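Local structure of solute Binding Protein, BlMnBP1 in complex with mannotriose (6FUV) at residues A22-F27 / W82-I87; A146-L151 / K163-K168; T176-E181 / E242-T247; T211-D216 / E415-W420. The protein binds beta-manno-oligosaccharides such as mannotriose, probably at the cell exterior, for uptake by an ABC transporter. All coordinates share one frame; numbering follows the deposited sequence.

Contact 1: residues A22-F27 / W82-I87; sequences ATITFF and WDIMMI. With ACT (acetate ion), chain F.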
# COMPACT_ATOMS: atom_id res chain seq x y z
N ALA A 22 18.19 -15.74 20.99
CA ALA A 22 17.25 -16.44 20.12
C ALA A 22 17.48 -16.03 18.68
O ALA A 22 18.11 -15.01 18.41
CB ALA A 22 15.81 -16.18 20.52
N THR A 23 17.06 -16.92 17.79
CA THR A 23 16.99 -16.68 16.37
C THR A 23 15.54 -16.49 15.97
O THR A 23 14.71 -17.33 16.30
CB THR A 23 17.55 -17.86 15.57
OG1 THR A 23 18.90 -18.12 15.91
CG2 THR A 23 17.41 -17.56 14.13
N ILE A 24 15.23 -15.41 15.25
CA ILE A 24 13.89 -15.13 14.77
C ILE A 24 13.90 -15.00 13.27
O ILE A 24 14.89 -14.56 12.67
CB ILE A 24 13.31 -13.86 15.42
CG1 ILE A 24 14.14 -12.61 15.06
CG2 ILE A 24 13.19 -14.08 16.95
CD1 ILE A 24 13.39 -11.36 15.39
N THR A 25 12.76 -15.33 12.66
CA THR A 25 12.59 -15.33 11.22
C THR A 25 11.60 -14.25 10.79
O THR A 25 10.50 -14.19 11.32
CB THR A 25 12.10 -16.70 10.73
OG1 THR A 25 13.00 -17.71 11.16
CG2 THR A 25 11.98 -16.74 9.27
N PHE A 26 12.00 -13.43 9.81
CA PHE A 26 11.24 -12.27 9.35
C PHE A 26 10.84 -12.56 7.92
O PHE A 26 11.68 -12.67 7.04
CB PHE A 26 12.06 -10.98 9.45
CG PHE A 26 11.31 -9.74 9.03
CD1 PHE A 26 9.93 -9.71 9.04
CD2 PHE A 26 11.99 -8.63 8.67
CE1 PHE A 26 9.25 -8.59 8.67
CE2 PHE A 26 11.31 -7.45 8.27
CZ PHE A 26 9.97 -7.43 8.28
N PHE A 27 9.56 -12.75 7.68
CA PHE A 27 9.00 -13.16 6.39
C PHE A 27 8.32 -11.93 5.80
O PHE A 27 7.46 -11.32 6.43
CB PHE A 27 8.02 -14.35 6.58
CG PHE A 27 7.36 -14.82 5.31
CD1 PHE A 27 8.11 -15.16 4.21
CD2 PHE A 27 5.99 -14.94 5.22
CE1 PHE A 27 7.51 -15.59 3.04
CE2 PHE A 27 5.40 -15.39 4.08
CZ PHE A 27 6.16 -15.70 2.98
N TRP A 82 8.08 -18.89 11.01
CA TRP A 82 8.15 -17.44 10.96
C TRP A 82 7.81 -16.91 12.34
O TRP A 82 7.08 -17.55 13.09
CB TRP A 82 7.16 -16.87 9.95
CG TRP A 82 5.80 -17.13 10.27
CD1 TRP A 82 5.14 -18.30 10.11
CD2 TRP A 82 4.87 -16.22 10.86
NE1 TRP A 82 3.84 -18.19 10.55
CE2 TRP A 82 3.65 -16.92 11.02
CE3 TRP A 82 4.95 -14.88 11.27
CZ2 TRP A 82 2.51 -16.34 11.59
CZ3 TRP A 82 3.82 -14.28 11.80
CH2 TRP A 82 2.59 -15.03 11.96
N ASP A 83 8.40 -15.76 12.68
CA ASP A 83 8.07 -15.03 13.89
C ASP A 83 7.52 -13.64 13.63
O ASP A 83 6.61 -13.21 14.34
CB ASP A 83 9.31 -14.93 14.76
CG ASP A 83 9.90 -16.29 15.07
OD1 ASP A 83 9.25 -17.03 15.77
OD2 ASP A 83 11.01 -16.61 14.55
N ILE A 84 8.01 -12.96 12.60
CA ILE A 84 7.42 -11.74 12.09
C ILE A 84 7.02 -11.99 10.63
O ILE A 84 7.81 -12.52 9.84
CB ILE A 84 8.41 -10.57 12.17
CG1 ILE A 84 8.94 -10.35 13.58
CG2 ILE A 84 7.74 -9.31 11.76
CD1 ILE A 84 10.32 -9.67 13.63
N MET A 85 5.82 -11.60 10.26
CA MET A 85 5.46 -11.47 8.85
C MET A 85 4.80 -10.13 8.62
O MET A 85 4.36 -9.46 9.56
CB MET A 85 4.53 -12.58 8.39
CG MET A 85 3.10 -12.60 8.86
SD MET A 85 2.08 -13.60 7.73
CE MET A 85 2.74 -15.22 8.21
N MET A 86 4.69 -9.76 7.36
CA MET A 86 3.81 -8.68 6.94
C MET A 86 2.38 -9.20 6.89
O MET A 86 2.09 -10.13 6.15
CB MET A 86 4.22 -8.14 5.58
CG MET A 86 5.60 -7.57 5.54
SD MET A 86 5.92 -6.38 6.86
CE MET A 86 7.56 -5.80 6.23
N ILE A 87 1.51 -8.58 7.67
CA ILE A 87 0.16 -9.11 7.84
C ILE A 87 -0.53 -9.09 6.49
O ILE A 87 -0.60 -8.04 5.86
CB ILE A 87 -0.63 -8.30 8.88
CG1 ILE A 87 0.03 -8.38 10.22
CG2 ILE A 87 -2.06 -8.79 8.91
CD1 ILE A 87 -0.67 -7.56 11.29
C ACT F . 17.66 -21.30 17.99
O ACT F . 17.24 -22.50 18.05
OXT ACT F . 17.30 -20.30 18.64
CH3 ACT F . 18.71 -21.07 16.93
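Thr25 to Phe27 run parallel to Ile84 to Met86, the axes of the two strands 5° apart, with Phe26 paired to Ile84. Phe27 N gives a straight bond to Ile84 O at 2.8 Å. Thr25 O takes two donors, Ile84 N in its carbonyl plane and Asp83 N tilted from it. The Asp83 side chain bonds back to Thr25: CG lies beside its own backbone N (chi1 -56°), and OD2 accepts from Thr25 N at 2.9 Å through its anti lone pair. The other oxygen, OD1, is held by Ser313 OG. On one face of the sheet Ile84 CG2 meets the Phe26 ring obliquely, 3.5 Å from CE1, and the folded chain of Met86 brings its CE within 3.6 Å of Phe26 CZ. Ile24 CD1 touches Ile84 CD1 at 3.9 Å, and Ala321 and Phe324 of helix 315-330 pack on Ile84. On the other face Met85 CB lies at the edge of the Phe27 ring, while Met85 CE sits over the Trp82 indole. Asp83 thus engages the N-H and C=O of Thr25, and its buried carboxylate, bonded at each oxygen, ties two inner, parallel-paired strands of a mixed sheet to Ser313, ahead of helix 315-330.

Contact 2: residues A146-L151 / K163-K168; sequences AGINEL and KAIKEK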
# COMPACT_ATOMS: atom_id res chain seq x y z
N ALA A 146 7.48 15.95 -23.85
CA ALA A 146 6.12 15.96 -24.37
C ALA A 146 5.43 17.30 -24.20
O ALA A 146 4.24 17.41 -24.43
CB ALA A 146 5.31 14.88 -23.66
N GLY A 147 6.13 18.31 -23.75
CA GLY A 147 5.55 19.62 -23.59
C GLY A 147 4.78 19.85 -22.31
O GLY A 147 4.19 20.92 -22.15
N ILE A 148 4.75 18.87 -21.42
CA ILE A 148 3.99 18.96 -20.17
C ILE A 148 4.88 19.64 -19.14
O ILE A 148 5.87 19.06 -18.70
CB ILE A 148 3.55 17.57 -19.70
CG1 ILE A 148 2.73 16.89 -20.81
CG2 ILE A 148 2.75 17.72 -18.44
CD1 ILE A 148 2.73 15.42 -20.76
N ASN A 149 4.53 20.85 -18.75
CA ASN A 149 5.29 21.60 -17.75
C ASN A 149 4.55 21.84 -16.44
O ASN A 149 5.09 22.49 -15.56
CB ASN A 149 5.74 22.94 -18.36
CG ASN A 149 4.69 23.55 -19.29
OD1 ASN A 149 3.49 23.52 -19.00
ND2 ASN A 149 5.14 24.01 -20.47
N GLU A 150 3.32 21.37 -16.30
CA GLU A 150 2.67 21.28 -15.01
C GLU A 150 1.95 19.95 -14.94
O GLU A 150 1.52 19.40 -15.96
CB GLU A 150 1.72 22.45 -14.81
CG GLU A 150 0.89 22.77 -16.00
CD GLU A 150 0.01 23.98 -15.81
OE1 GLU A 150 -0.00 24.49 -14.67
OE2 GLU A 150 -0.65 24.39 -16.79
N LEU A 151 1.81 19.45 -13.71
CA LEU A 151 1.28 18.13 -13.46
C LEU A 151 -0.24 18.11 -13.66
O LEU A 151 -0.94 18.98 -13.14
CB LEU A 151 1.62 17.66 -12.05
CG LEU A 151 3.09 17.65 -11.71
CD1 LEU A 151 3.37 17.43 -10.25
CD2 LEU A 151 3.80 16.56 -12.53
N LYS A 163 -1.99 11.65 -23.88
CA LYS A 163 -2.04 11.88 -25.32
C LYS A 163 -0.79 12.59 -25.81
O LYS A 163 -0.23 12.23 -26.84
CB LYS A 163 -3.28 12.66 -25.71
CG LYS A 163 -3.28 13.10 -27.14
CD LYS A 163 -4.66 13.00 -27.76
CE LYS A 163 -5.69 13.67 -26.96
NZ LYS A 163 -6.93 13.90 -27.73
N ALA A 164 -0.31 13.58 -25.06
CA ALA A 164 0.91 14.27 -25.47
C ALA A 164 2.13 13.36 -25.41
O ALA A 164 3.00 13.42 -26.28
CB ALA A 164 1.14 15.47 -24.56
N ILE A 165 2.23 12.52 -24.37
CA ILE A 165 3.37 11.62 -24.22
C ILE A 165 3.44 10.68 -25.41
O ILE A 165 4.50 10.47 -25.99
CB ILE A 165 3.29 10.85 -22.89
CG1 ILE A 165 3.32 11.83 -21.71
CG2 ILE A 165 4.40 9.81 -22.80
CD1 ILE A 165 3.04 11.19 -20.36
N LYS A 166 2.31 10.13 -25.80
CA LYS A 166 2.31 9.15 -26.88
C LYS A 166 2.57 9.82 -28.21
O LYS A 166 3.22 9.24 -29.08
CB LYS A 166 0.98 8.40 -26.96
CG LYS A 166 1.03 7.17 -27.90
CD LYS A 166 -0.32 6.62 -28.20
CE LYS A 166 -0.26 5.46 -29.17
NZ LYS A 166 0.84 4.48 -28.88
N GLU A 167 2.13 11.06 -28.36
CA GLU A 167 2.31 11.80 -29.59
C GLU A 167 3.76 12.24 -29.79
O GLU A 167 4.33 12.03 -30.86
CB GLU A 167 1.35 13.01 -29.57
CG GLU A 167 1.15 13.69 -30.91
CD GLU A 167 0.88 15.19 -30.76
OE1 GLU A 167 0.52 15.62 -29.65
OE2 GLU A 167 1.06 15.92 -31.77
N LYS A 168 4.38 12.79 -28.76
CA LYS A 168 5.66 13.46 -28.89
C LYS A 168 6.84 12.65 -28.39
O LYS A 168 7.98 13.09 -28.56
CB LYS A 168 5.65 14.79 -28.10
CG LYS A 168 4.75 15.86 -28.68
CD LYS A 168 4.63 17.03 -27.72
CE LYS A 168 5.17 18.34 -28.31
NZ LYS A 168 6.03 19.10 -27.32
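Ala146 and Lys168 bury the most surface here, followed by Ile148, and together they set the end of one helix against the side of another. Ala146, the first residue to leave helix 140-145, lays its CB on the backbone of helix 155-168, 3.8 Å from Ile165 CA. Its carbonyl oxygen faces the same helix and lies 3.7 Å from Ala164 CB. Lys168 reaches back: CD, on its extended first part (chi2 171°), passes 3.3 Å from Ala146 O, and bends at chi3 and chi4 bring NZ to 3.7 Å from Gly147 N. The lysine therefore contributes mainly its aliphatic length, and no hydrogen bond crosses between the segments. Ile148 closes the other flank from CD1, which meets Ile165 CG1 at 3.8 Å and Ala164 CB at 4.1 Å, the two isoleucine side chains crossing at about a right angle. Val142 and Phe143 of the preceding helix continue this apolar patch against Ile165. Gly147, with positive phi (83°), is the C-prime residue of a Schellman motif: Ile148 N bonds to Phe143 O and Gly147 N to Lys144 O. The arrangement is that of a Schellman-terminated helix whose last turn and exit loop pack on the C-terminal part of the following helix.

Contact 3: residues T176-E181 / E242-T247; sequences TNFAEE and EDYSTT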
# COMPACT_ATOMS: atom_id res chain seq x y z
N THR A 176 0.58 -0.81 -17.19
CA THR A 176 -0.44 -1.31 -16.27
C THR A 176 0.11 -2.30 -15.25
O THR A 176 -0.46 -2.44 -14.17
CB THR A 176 -1.55 -2.01 -17.05
OG1 THR A 176 -1.00 -3.20 -17.66
CG2 THR A 176 -2.19 -1.16 -18.10
N ASN A 177 1.17 -3.00 -15.56
CA ASN A 177 1.57 -4.18 -14.79
C ASN A 177 0.38 -5.11 -14.51
O ASN A 177 0.27 -5.76 -13.46
CB ASN A 177 2.26 -3.78 -13.51
CG ASN A 177 3.70 -3.44 -13.72
OD1 ASN A 177 4.52 -4.31 -14.00
ND2 ASN A 177 4.02 -2.15 -13.59
N PHE A 178 -0.51 -5.19 -15.47
CA PHE A 178 -1.60 -6.16 -15.46
C PHE A 178 -1.21 -7.52 -14.91
O PHE A 178 -2.01 -8.09 -14.16
CB PHE A 178 -2.13 -6.26 -16.91
CG PHE A 178 -3.10 -7.37 -17.16
CD1 PHE A 178 -2.63 -8.65 -17.50
CD2 PHE A 178 -4.46 -7.13 -17.18
CE1 PHE A 178 -3.53 -9.67 -17.75
CE2 PHE A 178 -5.36 -8.20 -17.45
CZ PHE A 178 -4.89 -9.44 -17.72
N ALA A 179 -0.04 -8.05 -15.27
CA ALA A 179 0.31 -9.41 -14.86
C ALA A 179 0.59 -9.54 -13.38
O ALA A 179 0.66 -10.65 -12.88
CB ALA A 179 1.52 -9.91 -15.63
N GLU A 180 0.73 -8.44 -12.65
CA GLU A 180 0.88 -8.49 -11.20
C GLU A 180 -0.48 -8.16 -10.61
O GLU A 180 -0.96 -7.04 -10.74
CB GLU A 180 1.96 -7.54 -10.72
CG GLU A 180 3.32 -7.87 -11.19
CD GLU A 180 3.94 -9.09 -10.52
OE1 GLU A 180 3.56 -9.40 -9.40
OE2 GLU A 180 4.83 -9.74 -11.13
N GLU A 181 -1.08 -9.12 -9.94
CA GLU A 181 -2.38 -8.88 -9.35
C GLU A 181 -2.33 -7.76 -8.30
O GLU A 181 -3.23 -6.94 -8.23
CB GLU A 181 -2.93 -10.17 -8.74
CG GLU A 181 -4.47 -10.17 -8.68
CD GLU A 181 -5.08 -11.26 -7.75
OE1 GLU A 181 -6.10 -10.93 -7.05
OE2 GLU A 181 -4.54 -12.40 -7.72
N GLU A 242 1.44 -2.32 -25.33
CA GLU A 242 0.83 -3.02 -26.46
C GLU A 242 0.23 -4.36 -26.05
O GLU A 242 -0.79 -4.75 -26.60
CB GLU A 242 1.88 -3.20 -27.57
CG GLU A 242 1.61 -4.37 -28.46
CD GLU A 242 2.26 -4.25 -29.83
OE1 GLU A 242 3.44 -3.85 -29.90
OE2 GLU A 242 1.55 -4.51 -30.82
N ASP A 243 0.83 -5.07 -25.10
CA ASP A 243 0.37 -6.39 -24.70
C ASP A 243 0.29 -6.44 -23.18
O ASP A 243 1.32 -6.53 -22.51
CB ASP A 243 1.30 -7.49 -25.23
CG ASP A 243 0.80 -8.87 -24.93
OD1 ASP A 243 -0.24 -9.03 -24.27
OD2 ASP A 243 1.50 -9.81 -25.36
N TYR A 244 -0.92 -6.40 -22.65
CA TYR A 244 -1.07 -6.34 -21.20
C TYR A 244 -0.75 -7.67 -20.55
O TYR A 244 -0.33 -7.68 -19.40
CB TYR A 244 -2.46 -5.87 -20.81
CG TYR A 244 -3.59 -6.70 -21.29
CD1 TYR A 244 -3.88 -7.93 -20.70
CD2 TYR A 244 -4.37 -6.28 -22.34
CE1 TYR A 244 -4.93 -8.70 -21.16
CE2 TYR A 244 -5.41 -7.08 -22.81
CZ TYR A 244 -5.68 -8.26 -22.21
OH TYR A 244 -6.72 -9.03 -22.66
N SER A 245 -0.87 -8.78 -21.27
CA SER A 245 -0.67 -10.09 -20.68
C SER A 245 0.79 -10.40 -20.42
O SER A 245 1.08 -11.32 -19.66
CB SER A 245 -1.26 -11.20 -21.56
OG SER A 245 -0.53 -11.37 -22.77
N THR A 246 1.71 -9.62 -20.96
CA THR A 246 3.12 -9.91 -20.80
C THR A 246 3.86 -8.82 -20.04
O THR A 246 5.06 -8.67 -20.23
CB THR A 246 3.74 -10.12 -22.18
OG1 THR A 246 3.59 -8.93 -22.96
CG2 THR A 246 3.06 -11.29 -22.92
N THR A 247 3.19 -8.08 -19.18
CA THR A 247 3.88 -7.06 -18.41
C THR A 247 4.82 -7.71 -17.42
O THR A 247 4.55 -8.79 -16.92
CB THR A 247 2.89 -6.16 -17.67
OG1 THR A 247 2.18 -6.91 -16.68
CG2 THR A 247 1.97 -5.51 -18.66
O HOH W 1 3.38 -6.83 -14.49
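Phe178 and Tyr244 meet edge to face, the tyrosine presenting its edge and the phenylalanine its face. Tyr244 CD1 stands over the centre of the Phe178 ring, 3.3 Å above its plane, and the two planes are inclined at 58° with centroids 4.4 Å apart. Phe178 CG is anti to its backbone N (chi1 170°), which extends the ring alongside Tyr244, whose own carbonyl oxygen lies 3.1 Å from Phe178 CD1. Val399 and Val400 of helix 393-404 touch both rings, so both rings pack on that helix. Thr247 supplies the polar half of the contact. Its OG1 is placed between the backbone N and carbonyl carbon (chi1 65°) and accepts from Ala179 N at 2.9 Å in a nearly straight bond. A water bridges the same OG1 to Asn177 OD1, giving a proton to the asparagine oxygen at 2.8 Å. Thr247 CG2 turns to the hydroxyl of Thr176, which is itself tied to Glu241 and takes the N-H of Phe178. Within 242-247, Asp243 OD1 accepts both OG and N of Ser245, the two donors coming from the same face of the carboxylate, and thereby shapes the bend that carries Tyr244. The contact combines three small turns: an ST turn at Thr176, an Asx turn at Asp243 and a type I turn from Asn177 to Glu180, which leads to the N-cap of helix 181-185. It is an example of loop-to-loop packing through a tilted edge-to-face aromatic pair.

Contact 4: residues T211-D216 / E415-W420; sequences TPFAKD and EWDQKW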
# COMPACT_ATOMS: atom_id res chain seq x y z
N THR A 211 -24.40 2.14 -3.95
CA THR A 211 -23.85 2.41 -5.25
C THR A 211 -22.61 3.29 -5.14
O THR A 211 -22.52 4.29 -5.88
CB THR A 211 -24.88 3.14 -6.13
OG1 THR A 211 -25.24 4.40 -5.56
CG2 THR A 211 -26.10 2.29 -6.30
N PRO A 212 -21.65 2.94 -4.28
CA PRO A 212 -20.45 3.77 -4.15
C PRO A 212 -19.65 3.89 -5.42
O PRO A 212 -18.75 4.77 -5.48
CB PRO A 212 -19.66 3.08 -3.04
CG PRO A 212 -20.11 1.66 -3.12
CD PRO A 212 -21.59 1.73 -3.46
N PHE A 213 -19.89 3.04 -6.42
CA PHE A 213 -19.07 3.04 -7.63
C PHE A 213 -19.74 3.78 -8.77
O PHE A 213 -19.13 3.94 -9.83
CB PHE A 213 -18.72 1.60 -8.05
CG PHE A 213 -18.01 0.83 -6.99
CD1 PHE A 213 -16.67 1.09 -6.69
CD2 PHE A 213 -18.67 -0.11 -6.27
CE1 PHE A 213 -16.06 0.50 -5.66
CE2 PHE A 213 -18.01 -0.80 -5.25
CZ PHE A 213 -16.69 -0.50 -4.96
N ALA A 214 -20.96 4.27 -8.59
CA ALA A 214 -21.61 5.04 -9.63
C ALA A 214 -20.95 6.41 -9.82
O ALA A 214 -20.38 7.00 -8.90
CB ALA A 214 -23.09 5.20 -9.30
N LYS A 215 -21.03 6.91 -11.04
CA LYS A 215 -20.56 8.26 -11.34
C LYS A 215 -21.30 9.25 -10.46
O LYS A 215 -22.49 9.11 -10.18
CB LYS A 215 -20.76 8.57 -12.83
CG LYS A 215 -20.25 9.97 -13.21
CD LYS A 215 -20.23 10.19 -14.73
CE LYS A 215 -21.61 10.10 -15.32
NZ LYS A 215 -21.65 10.45 -16.77
N ASP A 216 -20.58 10.25 -9.97
CA ASP A 216 -21.14 11.32 -9.15
C ASP A 216 -21.41 12.49 -10.09
O ASP A 216 -20.50 13.21 -10.48
CB ASP A 216 -20.15 11.72 -8.06
CG ASP A 216 -20.58 12.93 -7.28
OD1 ASP A 216 -21.61 13.57 -7.64
OD2 ASP A 216 -19.88 13.23 -6.29
N GLU A 415 -22.16 -3.11 -12.39
CA GLU A 415 -22.08 -4.49 -11.95
C GLU A 415 -21.46 -4.58 -10.57
O GLU A 415 -21.95 -5.36 -9.73
CB GLU A 415 -21.30 -5.30 -12.97
CG GLU A 415 -22.13 -5.61 -14.23
CD GLU A 415 -21.32 -6.13 -15.37
OE1 GLU A 415 -20.17 -6.52 -15.17
OE2 GLU A 415 -21.86 -6.15 -16.50
N TRP A 416 -20.42 -3.77 -10.29
CA TRP A 416 -19.88 -3.71 -8.94
C TRP A 416 -20.96 -3.23 -7.98
O TRP A 416 -21.12 -3.78 -6.89
CB TRP A 416 -18.67 -2.80 -8.87
CG TRP A 416 -17.44 -3.22 -9.58
CD1 TRP A 416 -17.33 -4.10 -10.59
CD2 TRP A 416 -16.11 -2.79 -9.28
NE1 TRP A 416 -16.03 -4.23 -10.96
CE2 TRP A 416 -15.26 -3.45 -10.15
CE3 TRP A 416 -15.56 -1.92 -8.34
CZ2 TRP A 416 -13.87 -3.28 -10.14
CZ3 TRP A 416 -14.15 -1.74 -8.32
CH2 TRP A 416 -13.35 -2.38 -9.24
N ASP A 417 -21.74 -2.22 -8.39
CA ASP A 417 -22.76 -1.67 -7.50
C ASP A 417 -23.81 -2.73 -7.15
O ASP A 417 -24.29 -2.80 -6.01
CB ASP A 417 -23.45 -0.44 -8.12
CG ASP A 417 -22.67 0.85 -7.90
OD1 ASP A 417 -21.69 0.89 -7.09
OD2 ASP A 417 -23.03 1.83 -8.56
N GLN A 418 -24.22 -3.53 -8.12
CA GLN A 418 -25.14 -4.62 -7.81
C GLN A 418 -24.56 -5.55 -6.76
O GLN A 418 -25.20 -5.83 -5.75
CB GLN A 418 -25.51 -5.38 -9.09
CG GLN A 418 -26.76 -4.81 -9.78
CD GLN A 418 -26.76 -5.02 -11.28
OE1 GLN A 418 -27.28 -4.18 -12.03
NE2 GLN A 418 -26.18 -6.15 -11.75
N LYS A 419 -23.32 -6.00 -6.95
CA LYS A 419 -22.73 -6.90 -5.97
C LYS A 419 -22.52 -6.21 -4.62
O LYS A 419 -22.66 -6.85 -3.57
CB LYS A 419 -21.43 -7.43 -6.52
CG LYS A 419 -21.63 -8.53 -7.57
CD LYS A 419 -20.35 -8.77 -8.36
CE LYS A 419 -20.51 -9.92 -9.34
NZ LYS A 419 -19.18 -10.44 -9.75
N TRP A 420 -22.19 -4.93 -4.63
CA TRP A 420 -21.91 -4.28 -3.36
C TRP A 420 -23.21 -4.00 -2.62
O TRP A 420 -23.33 -4.31 -1.42
CB TRP A 420 -21.10 -3.00 -3.56
CG TRP A 420 -20.78 -2.28 -2.33
CD1 TRP A 420 -21.51 -1.31 -1.76
CD2 TRP A 420 -19.63 -2.46 -1.49
NE1 TRP A 420 -20.91 -0.86 -0.63
CE2 TRP A 420 -19.74 -1.55 -0.45
CE3 TRP A 420 -18.54 -3.31 -1.51
CZ2 TRP A 420 -18.79 -1.44 0.55
CZ3 TRP A 420 -17.60 -3.19 -0.52
CH2 TRP A 420 -17.74 -2.28 0.50
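An aromatic cluster of Phe213, Trp416 and Trp420 joins the loop after helix 201-205 to helix 409-426. Phe213 lies between the two tryptophans, which are one helical turn apart. Trp416 points the CE3 edge of its indole at the face of the Phe213 ring, 3.5 Å above the plane and over its centre, with the planes at 82°. Phe213 in turn offers its own edge to the face of the Trp420 five-membered ring, a more distant T-shaped pair with centroids 5.9 Å apart. Beside this, Pro212 CG sits over the same five-membered ring in a CH-pi contact, 3.8 Å from its centroid, and Pro212 CD reaches Trp420 CD1. The loop bends here in a type I beta turn from Thr211 to Ala214, with Ala214 N bonded to Thr211 O, and its first residues lie against Asp417. Asp417 CG is beside its own backbone N (chi1 -84°), and the carboxylate projects into the turn: OD1 accepts from Phe213 N at 2.9 Å through its syn lone pair, and OD2 packs 3.3 Å from Thr211 CB. The same OD1 lies 3.3 Å from Phe213 CD2, near the plane of the ring, so the acid meets the phenylalanine at its edge while Trp416 occupies a face. Around the cluster, Tyr228 of helix 223-236 meets Trp416 and Phe376 of helix 375-383 meets Trp420, both edge to face. The indole N-H of Trp420 is bonded to Met206 O.

None of the four contacts touches another. Contact 1 lies across the chain's centre from contacts 2 and 4, centres about 46 and 39 Å apart. Contact 3 lies nearer contacts 2 and 4, its centre 23 and 25 Å from theirs; nearest atoms of contacts 2 and 3 are about 8 Å apart. Contacts 3 and 4 interleave along the chain, and helix 393-404 packs on both, against Phe178 and Tyr244 in one and Trp416 in the other. Bound beta-D-mannopyranose lies about 7 Å from the Met86 side chain of contact 1 and about 9 Å from that of Asn177 in contact 3. Ile87 of contact 1 belongs to a pocket for a bound polyether.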